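Local coordinates for protein geobacter metallireducens SMUG1 (Geobacter metallireducens, PDB 5H9I) that belongs to the uracil-DNA glycosylase superfamily as a SMUG1-type member and holds xanthine in its ligand pocket, at residues A[110-122]-A[213-226]. Numbering follows the deposited sequence.
Sequences SEVSGRRLWGFIR and HPSPASPAANRDWA. With XAN (xanthine), chain B.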
ATOM      1  N   SER A 110     -10.358 -13.881  -1.103  1.00 18.43           N
ATOM      2  CA  SER A 110      -8.900 -13.817  -0.990  1.00 15.91           C
ATOM      3  C   SER A 110      -8.261 -13.035  -2.112  1.00 21.28           C
ATOM      4  O   SER A 110      -8.304 -13.411  -3.324  1.00 21.76           O
ATOM      5  CB  SER A 110      -8.286 -15.180  -0.897  1.00 18.84           C
ATOM      6  OG  SER A 110      -6.901 -15.182  -0.955  1.00 20.70           O
ATOM      7  N   GLU A 111      -7.549 -11.999  -1.823  1.00 17.38           N
ATOM      8  CA  GLU A 111      -6.836 -11.288  -2.831  1.00 16.39           C
ATOM      9  C   GLU A 111      -5.571 -12.025  -3.255  1.00 16.86           C
ATOM     10  O   GLU A 111      -4.711 -12.272  -2.387  1.00 16.77           O
ATOM     11  CB  GLU A 111      -6.414  -9.887  -2.323  1.00 15.45           C
ATOM     12  CG  GLU A 111      -5.714  -9.092  -3.407  1.00 16.39           C
ATOM     13  CD  GLU A 111      -5.067  -7.838  -2.844  1.00 17.60           C
ATOM     14  OE1 GLU A 111      -3.849  -7.760  -2.688  1.00 18.81           O
ATOM     15  OE2 GLU A 111      -5.851  -6.855  -2.577  1.00 17.36           O
ATOM     16  N   VAL A 112      -5.415 -12.345  -4.557  1.00 13.90           N
ATOM     17  CA  VAL A 112      -4.302 -13.082  -5.025  1.00 14.36           C
ATOM     18  C   VAL A 112      -2.979 -12.331  -4.820  1.00 13.55           C
ATOM     19  O   VAL A 112      -1.969 -12.904  -4.390  1.00 14.50           O
ATOM     20  CB  VAL A 112      -4.430 -13.516  -6.525  1.00 15.12           C
ATOM     21  CG1 VAL A 112      -3.257 -14.317  -7.039  1.00 16.23           C
ATOM     22  CG2 VAL A 112      -5.729 -14.385  -6.611  1.00 16.04           C
ATOM     23  N   SER A 113      -3.016 -11.110  -5.232  1.00 13.31           N
ATOM     24  CA  SER A 113      -1.827 -10.238  -5.173  1.00 12.56           C
ATOM     25  C   SER A 113      -1.209 -10.217  -3.793  1.00 13.20           C
ATOM     26  O   SER A 113      -0.027 -10.584  -3.614  1.00 13.37           O
ATOM     27  CB  SER A 113      -2.124  -8.827  -5.613  1.00 14.56           C
ATOM     28  OG  SER A 113      -2.405  -8.726  -6.983  1.00 16.88           O
ATOM     29  N   GLY A 114      -2.007  -9.903  -2.806  1.00 13.57           N
ATOM     30  CA  GLY A 114      -1.466  -9.845  -1.413  1.00 13.93           C
ATOM     31  C   GLY A 114      -1.169 -11.186  -0.851  1.00 13.99           C
ATOM     32  O   GLY A 114      -0.214 -11.446  -0.086  1.00 13.56           O
ATOM     33  N   ARG A 115      -1.930 -12.242  -1.189  1.00 12.64           N
ATOM     34  CA  ARG A 115      -1.597 -13.585  -0.843  1.00 11.54           C
ATOM     35  C   ARG A 115      -0.265 -14.022  -1.335  1.00 16.50           C
ATOM     36  O   ARG A 115       0.523 -14.607  -0.603  1.00 15.12           O
ATOM     37  CB  ARG A 115      -2.707 -14.610  -1.336  1.00 17.94           C
ATOM     38  CG  ARG A 115      -2.772 -15.864  -0.639  1.00 23.09           C
ATOM     39  CD  ARG A 115      -3.984 -16.681  -1.131  1.00 22.98           C
ATOM     40  NE  ARG A 115      -3.712 -17.123  -2.459  1.00 22.12           N
ATOM     41  CZ  ARG A 115      -4.646 -17.113  -3.453  1.00 19.11           C
ATOM     42  NH1 ARG A 115      -5.891 -16.607  -3.251  1.00 18.89           N
ATOM     43  NH2 ARG A 115      -4.321 -17.662  -4.622  1.00 23.98           N
ATOM     44  N   ARG A 116       0.008 -13.661  -2.590  1.00 13.02           N
ATOM     45  CA  ARG A 116       1.303 -13.974  -3.156  1.00 13.40           C
ATOM     46  C   ARG A 116       2.432 -13.172  -2.447  1.00 12.72           C
ATOM     47  O   ARG A 116       3.498 -13.754  -2.194  1.00 13.89           O
ATOM     48  CB  ARG A 116       1.321 -13.623  -4.648  1.00 13.16           C
ATOM     49  CG  ARG A 116       0.602 -14.693  -5.504  1.00 18.65           C
ATOM     50  CD  ARG A 116       0.680 -14.296  -6.964  1.00 16.80           C
ATOM     51  NE  ARG A 116       0.028 -15.340  -7.768  1.00 17.66           N
ATOM     52  CZ  ARG A 116      -0.225 -15.206  -9.068  1.00 18.64           C
ATOM     53  NH1 ARG A 116      -0.017 -14.098  -9.708  1.00 16.63           N
ATOM     54  NH2 ARG A 116      -0.702 -16.296  -9.703  1.00 18.78           N
ATOM     55  N   LEU A 117       2.232 -11.882  -2.315  1.00 13.16           N
ATOM     56  CA  LEU A 117       3.323 -11.041  -1.738  1.00 11.81           C
ATOM     57  C   LEU A 117       3.632 -11.413  -0.331  1.00 14.73           C
ATOM     58  O   LEU A 117       4.797 -11.745   0.013  1.00 12.86           O
ATOM     59  CB  LEU A 117       2.950  -9.587  -1.859  1.00 13.07           C
ATOM     60  CG  LEU A 117       3.940  -8.577  -1.274  1.00 14.98           C
ATOM     61  CD1 LEU A 117       4.154  -7.525  -2.362  1.00 22.05           C
ATOM     62  CD2 LEU A 117       3.502  -7.917  -0.011  1.00 21.55           C
ATOM     63  N   TRP A 118       2.623 -11.461   0.509  1.00 11.83           N
ATOM     64  CA  TRP A 118       2.867 -11.776   1.913  1.00 10.99           C
ATOM     65  C   TRP A 118       3.230 -13.234   2.111  1.00 11.92           C
ATOM     66  O   TRP A 118       3.975 -13.633   3.007  1.00 13.71           O
ATOM     67  CB  TRP A 118       1.720 -11.373   2.865  1.00 11.16           C
ATOM     68  CG  TRP A 118       1.539  -9.905   3.004  1.00 13.37           C
ATOM     69  CD1 TRP A 118       0.485  -9.139   2.566  1.00 12.44           C
ATOM     70  CD2 TRP A 118       2.396  -9.001   3.726  1.00 10.41           C
ATOM     71  NE1 TRP A 118       0.662  -7.871   2.902  1.00 12.11           N
ATOM     72  CE2 TRP A 118       1.818  -7.731   3.642  1.00 11.26           C
ATOM     73  CE3 TRP A 118       3.578  -9.152   4.411  1.00 11.14           C
ATOM     74  CZ2 TRP A 118       2.392  -6.619   4.161  1.00 11.51           C
ATOM     75  CZ3 TRP A 118       4.150  -8.054   4.976  1.00 11.23           C
ATOM     76  CH2 TRP A 118       3.573  -6.808   4.882  1.00 11.78           C
ATOM     77  N   GLY A 119       2.706 -14.103   1.194  1.00 12.65           N
ATOM     78  CA  GLY A 119       3.051 -15.493   1.354  1.00 14.20           C
ATOM     79  C   GLY A 119       4.538 -15.739   1.048  1.00 13.45           C
ATOM     80  O   GLY A 119       5.198 -16.570   1.683  1.00 15.11           O
ATOM     81  N   PHE A 120       5.054 -15.019   0.077  1.00 13.33           N
ATOM     82  CA  PHE A 120       6.476 -15.093  -0.306  1.00 16.21           C
ATOM     83  C   PHE A 120       7.297 -14.511   0.812  1.00 16.88           C
ATOM     84  O   PHE A 120       8.272 -15.052   1.190  1.00 14.85           O
ATOM     85  CB  PHE A 120       6.637 -14.310  -1.617  1.00 15.97           C
ATOM     86  CG  PHE A 120       8.048 -13.938  -2.057  1.00 28.66           C
ATOM     87  CD1 PHE A 120       8.945 -14.857  -2.334  1.00 19.87           C
ATOM     88  CD2 PHE A 120       8.345 -12.634  -2.330  1.00 20.57           C
ATOM     89  CE1 PHE A 120      10.208 -14.498  -2.826  1.00 17.37           C
ATOM     90  CE2 PHE A 120       9.558 -12.250  -2.825  1.00 32.98           C
ATOM     91  CZ  PHE A 120      10.505 -13.217  -3.063  1.00 19.19           C
ATOM     92  N   ILE A 121       6.836 -13.420   1.365  1.00 13.48           N
ATOM     93  CA  ILE A 121       7.610 -12.891   2.525  1.00 12.83           C
ATOM     94  C   ILE A 121       7.619 -13.870   3.692  1.00 15.69           C
ATOM     95  O   ILE A 121       8.698 -14.039   4.339  1.00 15.66           O
ATOM     96  CB  ILE A 121       6.969 -11.535   2.893  1.00 10.38           C
ATOM     97  CG1 ILE A 121       7.324 -10.443   1.878  1.00 12.00           C
ATOM     98  CG2 ILE A 121       7.404 -11.152   4.332  1.00 11.22           C
ATOM     99  CD1 ILE A 121       6.499  -9.185   1.859  1.00 13.31           C
ATOM    100  N   ARG A 122       6.512 -14.495   4.004  1.00 12.15           N
ATOM    101  CA  ARG A 122       6.453 -15.465   5.056  1.00 13.15           C
ATOM    102  C   ARG A 122       7.398 -16.635   4.779  1.00 14.45           C
ATOM    103  O   ARG A 122       8.077 -17.103   5.613  1.00 16.17           O
ATOM    104  CB  ARG A 122       5.017 -15.962   5.301  1.00 15.88           C
ATOM    105  CG  ARG A 122       4.907 -17.082   6.320  1.00 17.31           C
ATOM    106  CD  ARG A 122       3.489 -17.476   6.703  1.00 19.37           C
ATOM    107  NE  ARG A 122       2.681 -17.671   5.528  1.00 33.99           N
ATOM    108  CZ  ARG A 122       1.351 -17.582   5.468  1.00 44.36           C
ATOM    109  NH1 ARG A 122       0.613 -17.353   6.539  1.00 37.04           N
ATOM    110  NH2 ARG A 122       0.761 -17.743   4.288  1.00 40.84           N
ATOM    111  N   HIS A 213       4.867  -6.683 -10.288  1.00 13.34           N
ATOM    112  CA  HIS A 213       3.666  -6.729  -9.473  1.00 15.58           C
ATOM    113  C   HIS A 213       3.102  -8.145  -9.460  1.00 16.13           C
ATOM    114  O   HIS A 213       3.142  -8.852 -10.471  1.00 14.75           O
ATOM    115  CB  HIS A 213       2.662  -5.769 -10.062  1.00 15.91           C
ATOM    116  CG  HIS A 213       1.505  -5.511  -9.179  1.00 15.39           C
ATOM    117  ND1 HIS A 213       0.515  -6.449  -8.980  1.00 18.45           N
ATOM    118  CD2 HIS A 213       1.202  -4.446  -8.406  1.00 16.38           C
ATOM    119  CE1 HIS A 213      -0.367  -5.952  -8.131  1.00 19.52           C
ATOM    120  NE2 HIS A 213       0.007  -4.741  -7.816  1.00 17.29           N
ATOM    121  N   PRO A 214       2.597  -8.594  -8.327  1.00 11.85           N
ATOM    122  CA  PRO A 214       2.158  -9.996  -8.164  1.00 12.56           C
ATOM    123  C   PRO A 214       0.802 -10.331  -8.806  1.00 13.27           C
ATOM    124  O   PRO A 214       0.476 -11.515  -8.691  1.00 14.64           O
ATOM    125  CB  PRO A 214       2.155 -10.179  -6.614  1.00 14.66           C
ATOM    126  CG  PRO A 214       1.861  -8.828  -6.072  1.00 12.75           C
ATOM    127  CD  PRO A 214       2.655  -7.920  -6.975  1.00 13.90           C
ATOM    128  N   SER A 215       0.094  -9.385  -9.340  1.00 16.03           N
ATOM    129  CA  SER A 215      -1.256  -9.720  -9.882  1.00 16.65           C
ATOM    130  C   SER A 215      -1.206 -10.696 -11.039  1.00 18.24           C
ATOM    131  O   SER A 215      -0.229 -10.765 -11.821  1.00 19.32           O
ATOM    132  CB  SER A 215      -2.168  -8.571 -10.145  1.00 29.35           C
ATOM    133  OG  SER A 215      -2.172  -8.259 -11.440  1.00 25.81           O
ATOM    134  N   PRO A 216      -2.250 -11.454 -11.155  1.00 15.67           N
ATOM    135  CA  PRO A 216      -2.364 -12.265 -12.372  1.00 16.42           C
ATOM    136  C   PRO A 216      -2.351 -11.520 -13.678  1.00 21.21           C
ATOM    137  O   PRO A 216      -2.296 -12.205 -14.697  1.00 19.06           O
ATOM    138  CB  PRO A 216      -3.656 -12.989 -12.131  1.00 17.83           C
ATOM    139  CG  PRO A 216      -3.797 -13.144 -10.678  1.00 20.79           C
ATOM    140  CD  PRO A 216      -3.194 -11.890 -10.096  1.00 14.84           C
ATOM    141  N   ALA A 217      -2.427 -10.223 -13.705  1.00 19.28           N
ATOM    142  CA  ALA A 217      -2.373  -9.491 -14.981  1.00 21.28           C
ATOM    143  C   ALA A 217      -0.999  -9.517 -15.627  1.00 25.22           C
ATOM    144  O   ALA A 217      -0.873  -9.103 -16.755  1.00 27.17           O
ATOM    145  CB  ALA A 217      -2.946  -8.118 -14.767  1.00 21.69           C
ATOM    146  N   SER A 218      -0.013 -10.140 -14.979  1.00 25.66           N
ATOM    147  CA  SER A 218       1.303 -10.322 -15.661  1.00 28.00           C
ATOM    148  C   SER A 218       1.609 -11.749 -15.773  1.00 21.30           C
ATOM    149  O   SER A 218       1.652 -12.484 -14.744  1.00 22.57           O
ATOM    150  CB  SER A 218       2.472  -9.665 -14.884  1.00 30.43           C
ATOM    151  OG  SER A 218       2.291  -8.247 -14.834  1.00 40.73           O
ATOM    152  N   PRO A 219       1.934 -12.231 -16.973  1.00 26.53           N
ATOM    153  CA  PRO A 219       2.245 -13.611 -17.124  1.00 20.75           C
ATOM    154  C   PRO A 219       3.376 -14.169 -16.270  1.00 19.07           C
ATOM    155  O   PRO A 219       3.273 -15.283 -15.731  1.00 22.96           O
ATOM    156  CB  PRO A 219       2.530 -13.771 -18.668  1.00 25.99           C
ATOM    157  CG  PRO A 219       1.736 -12.671 -19.216  1.00 30.06           C
ATOM    158  CD  PRO A 219       1.729 -11.567 -18.251  1.00 24.23           C
ATOM    159  N   ALA A 220       4.447 -13.405 -16.095  1.00 24.38           N
ATOM    160  CA  ALA A 220       5.539 -13.867 -15.289  1.00 23.03           C
ATOM    161  C   ALA A 220       5.175 -14.072 -13.821  1.00 20.13           C
ATOM    162  O   ALA A 220       5.668 -14.955 -13.107  1.00 21.35           O
ATOM    163  CB  ALA A 220       6.698 -12.841 -15.416  1.00 27.43           C
ATOM    164  N   ALA A 221       4.207 -13.263 -13.333  1.00 20.87           N
ATOM    165  CA  ALA A 221       3.704 -13.443 -12.018  1.00 20.60           C
ATOM    166  C   ALA A 221       2.947 -14.713 -11.787  1.00 18.10           C
ATOM    167  O   ALA A 221       2.951 -15.304 -10.753  1.00 20.38           O
ATOM    168  CB  ALA A 221       2.828 -12.203 -11.589  1.00 19.48           C
ATOM    169  N   ASN A 222       2.258 -15.185 -12.851  1.00 19.45           N
ATOM    170  CA  ASN A 222       1.646 -16.496 -12.750  1.00 19.46           C
ATOM    171  C   ASN A 222       2.524 -17.690 -12.870  1.00 22.08           C
ATOM    172  O   ASN A 222       2.273 -18.722 -12.268  1.00 28.52           O
ATOM    173  CB  ASN A 222       0.558 -16.551 -13.820  1.00 18.31           C
ATOM    174  CG  ASN A 222      -0.427 -15.467 -13.629  1.00 19.50           C
ATOM    175  OD1 ASN A 222      -0.861 -15.218 -12.483  1.00 17.98           O
ATOM    176  ND2 ASN A 222      -0.850 -14.808 -14.646  1.00 18.16           N
ATOM    177  N   ARG A 223       3.539 -17.509 -13.653  1.00 18.20           N
ATOM    178  CA  ARG A 223       4.504 -18.599 -13.737  1.00 24.73           C
ATOM    179  C   ARG A 223       5.419 -18.728 -12.564  1.00 20.20           C
ATOM    180  O   ARG A 223       5.574 -19.803 -11.984  1.00 23.21           O
ATOM    181  CB  ARG A 223       5.324 -18.357 -14.953  1.00 24.38           C
ATOM    182  CG  ARG A 223       6.331 -19.487 -15.185  1.00 32.14           C
ATOM    183  CD  ARG A 223       7.092 -19.257 -16.488  1.00 25.16           C
ATOM    184  NE  ARG A 223       7.877 -18.040 -16.423  1.00 29.55           N
ATOM    185  CZ  ARG A 223       9.008 -17.916 -15.748  1.00 26.88           C
ATOM    186  NH1 ARG A 223       9.542 -16.734 -15.757  1.00 27.72           N
ATOM    187  NH2 ARG A 223       9.567 -18.983 -15.153  1.00 35.13           N
ATOM    188  N   ASP A 224       6.031 -17.635 -12.125  1.00 21.88           N
ATOM    189  CA  ASP A 224       6.964 -17.702 -10.997  1.00 19.70           C
ATOM    190  C   ASP A 224       7.193 -16.265 -10.487  1.00 16.55           C
ATOM    191  O   ASP A 224       8.248 -15.662 -10.716  1.00 20.35           O
ATOM    192  CB  ASP A 224       8.311 -18.252 -11.449  1.00 22.61           C
ATOM    193  CG  ASP A 224       9.256 -18.484 -10.260  1.00 25.01           C
ATOM    194  OD1 ASP A 224       8.792 -18.417  -9.091  1.00 25.34           O
ATOM    195  OD2 ASP A 224      10.416 -18.763 -10.540  1.00 30.93           O
ATOM    196  N   TRP A 225       6.161 -15.732  -9.763  1.00 23.70           N
ATOM    197  CA  TRP A 225       6.319 -14.363  -9.242  1.00 17.75           C
ATOM    198  C   TRP A 225       7.537 -14.274  -8.272  1.00 18.18           C
ATOM    199  O   TRP A 225       8.371 -13.391  -8.435  1.00 18.87           O
ATOM    200  CB  TRP A 225       5.022 -13.848  -8.611  1.00 20.91           C
ATOM    201  CG  TRP A 225       5.214 -12.512  -8.075  1.00 20.65           C
ATOM    202  CD1 TRP A 225       5.337 -11.365  -8.774  1.00 22.92           C
ATOM    203  CD2 TRP A 225       5.468 -12.199  -6.724  1.00 15.71           C
ATOM    204  NE1 TRP A 225       5.627 -10.310  -7.918  1.00 17.91           N
ATOM    205  CE2 TRP A 225       5.722 -10.776  -6.672  1.00 15.48           C
ATOM    206  CE3 TRP A 225       5.469 -12.898  -5.557  1.00 18.68           C
ATOM    207  CZ2 TRP A 225       5.961 -10.137  -5.486  1.00 15.35           C
ATOM    208  CZ3 TRP A 225       5.771 -12.290  -4.438  1.00 23.87           C
ATOM    209  CH2 TRP A 225       5.981 -10.917  -4.375  1.00 19.77           C
ATOM    210  N   ALA A 226       7.611 -15.220  -7.405  1.00 19.36           N
ATOM    211  CA  ALA A 226       8.605 -15.154  -6.336  1.00 19.52           C
ATOM    212  C   ALA A 226       9.990 -15.243  -6.902  1.00 18.04           C
ATOM    213  O   ALA A 226      10.875 -14.440  -6.567  1.00 20.92           O
ATOM    214  CB  ALA A 226       8.326 -16.297  -5.334  1.00 20.71           C
TER
HETATM  215  N9  XAN B 301      -3.245  -5.385  -4.280  1.00 19.11           N
HETATM  216  C4  XAN B 301      -2.727  -4.348  -3.683  1.00 14.16           C
HETATM  217  N3  XAN B 301      -2.713  -3.896  -2.433  1.00 16.04           N
HETATM  218  C2  XAN B 301      -2.109  -2.828  -2.159  1.00 17.75           C
HETATM  219  O2  XAN B 301      -2.157  -2.414  -1.029  1.00 19.17           O
HETATM  220  N1  XAN B 301      -1.400  -2.134  -3.061  1.00 16.20           N
HETATM  221  C6  XAN B 301      -1.308  -2.479  -4.309  1.00 17.30           C
HETATM  222  O6  XAN B 301      -0.708  -1.817  -5.164  1.00 19.52           O
HETATM  223  C5  XAN B 301      -2.021  -3.615  -4.697  1.00 16.18           C
HETATM  224  N7  XAN B 301      -2.167  -4.248  -5.852  1.00 19.60           N
HETATM  225  C8  XAN B 301      -2.901  -5.319  -5.598  1.00 19.51           C
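With CG anti to its carbonyl carbon (chi1 -78°) and the chain extended from CG to NE, R116 reaches from helix 112-122 to the 213-226 segment, where its NH1 donates to P214 O at 2.8 Å. NH1 and NH2 also close end-on upon a single atom, N222 OD1; the NH2 bond, 3.0 Å to OD1, lies in the amide carbonyl plane on a lone pair. V112 CG1 and A221 O lie over opposite guanidinium faces, each near the rim, while N222 ND2 donates to P216 O, so the asparagine amide is held from both ends. In this uracil-DNA glycosylase fold, a parallel sheet flanked by helices, the two segments bring E111 and H213 to bound xanthine: E111 OE1 accepts from N9 at 2.9 Å and H213 NE2 donates to N7 at 3.0 Å. S215 N donates to H213 ND1; with NE2 bonded to N7, this probably sets the imidazole's rotation. S113 CB packs on xanthine C8, its OG against S215 CB. Farther along, helices 112-122 and 219-226 run nearly parallel, their axes 20° apart. W225 brings CZ3 and CH2 up to F120 CD2 and L117 CA, its six-membered ring turned 78° from the F120 ring; P214 CB lies over one indole face and NE1 donates to I212 O. A226 CB presses on F120 CD1 at 3.4 Å.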